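Local coordinates for protein AimR transcriptional regulator (Bacillus phage phi3T, PDB 5ZVV) that activates transcription of the phage aimX locus as a homodimer, apparently favouring lytic growth, until the arbitrium peptide binds and switches it to an inactive monomer, at the interface of chains A and B. Numbering follows the deposited sequence. Chains: chain A/B, AimR transcriptional regulator.

The interface of chains A and B. Residues chain A 376, 379-380; chain B 345, 348, 352, 377, 380.
A:Leu379 inserts between B:Tyr345 and B:Ile380, with B:Ile348 at the floor, where C-terminal helices pair in the dimer of AimR, a family of arbitrium-peptide receptors with a helical-repeat (TPR-like) C-terminal domain. The patch belongs to the homodimer that peptide binding converts to monomers. One methyl, A:Leu379 CD1, does much of the touching: it comes down obliquely over the CD1 rim of the B:Tyr345 ring, above its plane and not over its centre, 3.6 Å from B:Tyr345 CD1. The same methyl lies 3.8 Å from the terminal methyl CD1 of B:Ile348. The leucine side chain crosses both neighbours at about a right angle. Its second methyl, CD2, rests against B:Ile348 CG2 at 4.0 Å, so the isoleucine offers both branches to the fork of the leucine. Nearer the backbone, A:Leu379 CB packs on B:Ile380 CD1 at 3.8 Å.

B:Ile380 is wedged among three residues of the short helix 374-380 of chain A. Its CG1 branch lies anti to the carbonyl carbon (chi1 -61°) and runs out extended, CD1 passing between A:Leu376 and A:Leu379. B:Ile380 CG1 meets A:Ile380 CG1 at 3.6 Å, and the two isoleucines cross nearly perpendicularly where the paired helices come together across the two-fold axis. A:Leu376 closes the flank, placing CD2 3.9 Å from B:Ile380 CD1, while CD2 of B:Leu377 touches that A:Leu376 methyl more loosely.

Beside this apolar patch, B:Lys352 extends from helix 341-353 to the C-terminal end of helix 374-380 of its own subunit, its CE methylene against the carbonyl O of A:Leu379. The chain bends at its last torsion (chi4 -66°) to turn the terminal amino group towards B:Ile380. There NZ bonds to B:Ile380 O at 3.1 Å, in the carbonyl plane on a lone pair, with a C=O...N angle of 145°. This bond ties the two helices together within chain B and probably helps to set B:Ile380 against chain A.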
ATOM      1  N   LEU A 376      19.364  -9.071 -19.966  1.00 39.53           N
ATOM      2  CA  LEU A 376      18.594  -9.766 -18.939  1.00 37.04           C
ATOM      3  C   LEU A 376      18.766  -9.096 -17.583  1.00 37.04           C
ATOM      4  O   LEU A 376      17.798  -8.953 -16.827  1.00 35.51           O
ATOM      5  CB  LEU A 376      19.007 -11.236 -18.871  1.00 31.27           C
ATOM      6  CG  LEU A 376      18.760 -12.063 -20.134  1.00 35.95           C
ATOM      7  CD1 LEU A 376      18.989 -13.541 -19.865  1.00 32.87           C
ATOM      8  CD2 LEU A 376      17.356 -11.821 -20.667  1.00 36.38           C
ATOM      9  N   LEU A 379      16.662  -6.090 -17.460  1.00 34.15           N
ATOM     10  CA  LEU A 379      15.264  -6.439 -17.230  1.00 35.73           C
ATOM     11  C   LEU A 379      15.011  -6.801 -15.771  1.00 35.33           C
ATOM     12  O   LEU A 379      13.926  -6.528 -15.245  1.00 37.37           O
ATOM     13  CB  LEU A 379      14.849  -7.589 -18.146  1.00 32.23           C
ATOM     14  CG  LEU A 379      14.861  -7.300 -19.649  1.00 37.78           C
ATOM     15  CD1 LEU A 379      14.556  -8.566 -20.435  1.00 38.04           C
ATOM     16  CD2 LEU A 379      13.873  -6.195 -19.999  1.00 32.09           C
ATOM     17  N   ILE A 380      15.994  -7.409 -15.103  1.00 35.89           N
ATOM     18  CA  ILE A 380      15.833  -7.756 -13.695  1.00 32.45           C
ATOM     19  C   ILE A 380      15.781  -6.504 -12.827  1.00 37.81           C
ATOM     20  O   ILE A 380      15.040  -6.458 -11.838  1.00 38.86           O
ATOM     21  CB  ILE A 380      16.962  -8.706 -13.247  1.00 38.31           C
ATOM     22  CG1 ILE A 380      16.900 -10.019 -14.026  1.00 34.91           C
ATOM     23  CG2 ILE A 380      16.876  -8.986 -11.751  1.00 36.22           C
ATOM     24  CD1 ILE A 380      18.102 -10.908 -13.810  1.00 35.72           C
TER
ATOM     25  N   TYR B 345      11.662  -8.437 -25.234  1.00 38.17           N
ATOM     26  CA  TYR B 345      12.064  -7.474 -24.213  1.00 38.13           C
ATOM     27  C   TYR B 345      10.999  -6.405 -24.016  1.00 37.17           C
ATOM     28  O   TYR B 345      10.676  -6.041 -22.879  1.00 35.72           O
ATOM     29  CB  TYR B 345      13.399  -6.829 -24.588  1.00 39.65           C
ATOM     30  CG  TYR B 345      14.564  -7.792 -24.660  1.00 43.92           C
ATOM     31  CD1 TYR B 345      14.537  -9.003 -23.978  1.00 35.02           C
ATOM     32  CD2 TYR B 345      15.694  -7.487 -25.407  1.00 45.11           C
ATOM     33  CE1 TYR B 345      15.601  -9.884 -24.044  1.00 37.36           C
ATOM     34  CE2 TYR B 345      16.762  -8.361 -25.475  1.00 42.25           C
ATOM     35  CZ  TYR B 345      16.710  -9.556 -24.794  1.00 39.25           C
ATOM     36  OH  TYR B 345      17.773 -10.425 -24.862  1.00 46.66           O
ATOM     37  N   ILE B 348       8.166  -7.924 -22.150  1.00 32.57           N
ATOM     38  CA  ILE B 348       8.511  -8.019 -20.733  1.00 30.76           C
ATOM     39  C   ILE B 348       8.319  -6.672 -20.048  1.00 31.81           C
ATOM     40  O   ILE B 348       7.713  -6.582 -18.973  1.00 31.31           O
ATOM     41  CB  ILE B 348       9.950  -8.536 -20.569  1.00 32.54           C
ATOM     42  CG1 ILE B 348      10.012 -10.037 -20.854  1.00 29.86           C
ATOM     43  CG2 ILE B 348      10.485  -8.218 -19.176  1.00 31.87           C
ATOM     44  CD1 ILE B 348      11.412 -10.576 -20.968  1.00 33.50           C
ATOM     45  N   LYS B 352       5.711  -5.727 -17.056  1.00 29.95           N
ATOM     46  CA  LYS B 352       6.156  -5.177 -15.780  1.00 35.19           C
ATOM     47  C   LYS B 352       5.473  -3.848 -15.480  1.00 38.15           C
ATOM     48  O   LYS B 352       5.092  -3.587 -14.333  1.00 36.20           O
ATOM     49  CB  LYS B 352       7.674  -5.015 -15.777  1.00 33.16           C
ATOM     50  CG  LYS B 352       8.434  -6.297 -15.500  1.00 31.20           C
ATOM     51  CD  LYS B 352       9.931  -6.073 -15.609  1.00 36.10           C
ATOM     52  CE  LYS B 352      10.714  -7.250 -15.049  1.00 37.02           C
ATOM     53  NZ  LYS B 352      10.520  -7.392 -13.579  1.00 38.30           N
ATOM     54  N   LEU B 377      15.999 -15.460 -16.167  1.00 34.24           N
ATOM     55  CA  LEU B 377      14.607 -15.326 -16.590  1.00 35.81           C
ATOM     56  C   LEU B 377      13.661 -15.465 -15.408  1.00 33.94           C
ATOM     57  O   LEU B 377      12.650 -14.759 -15.322  1.00 34.70           O
ATOM     58  CB  LEU B 377      14.284 -16.366 -17.665  1.00 33.70           C
ATOM     59  CG  LEU B 377      15.092 -16.262 -18.958  1.00 35.65           C
ATOM     60  CD1 LEU B 377      14.855 -17.471 -19.843  1.00 40.94           C
ATOM     61  CD2 LEU B 377      14.767 -14.979 -19.710  1.00 35.63           C
ATOM     62  N   ILE B 380      13.569 -12.281 -13.748  1.00 34.24           N
ATOM     63  CA  ILE B 380      12.761 -11.286 -14.445  1.00 29.74           C
ATOM     64  C   ILE B 380      11.291 -11.419 -14.059  1.00 34.76           C
ATOM     65  O   ILE B 380      10.563 -10.419 -14.003  1.00 32.91           O
ATOM     66  CB  ILE B 380      12.956 -11.407 -15.971  1.00 34.18           C
ATOM     67  CG1 ILE B 380      14.417 -11.154 -16.347  1.00 30.73           C
ATOM     68  CG2 ILE B 380      12.053 -10.435 -16.711  1.00 29.87           C
ATOM     69  CD1 ILE B 380      14.724 -11.393 -17.807  1.00 28.01           C
TER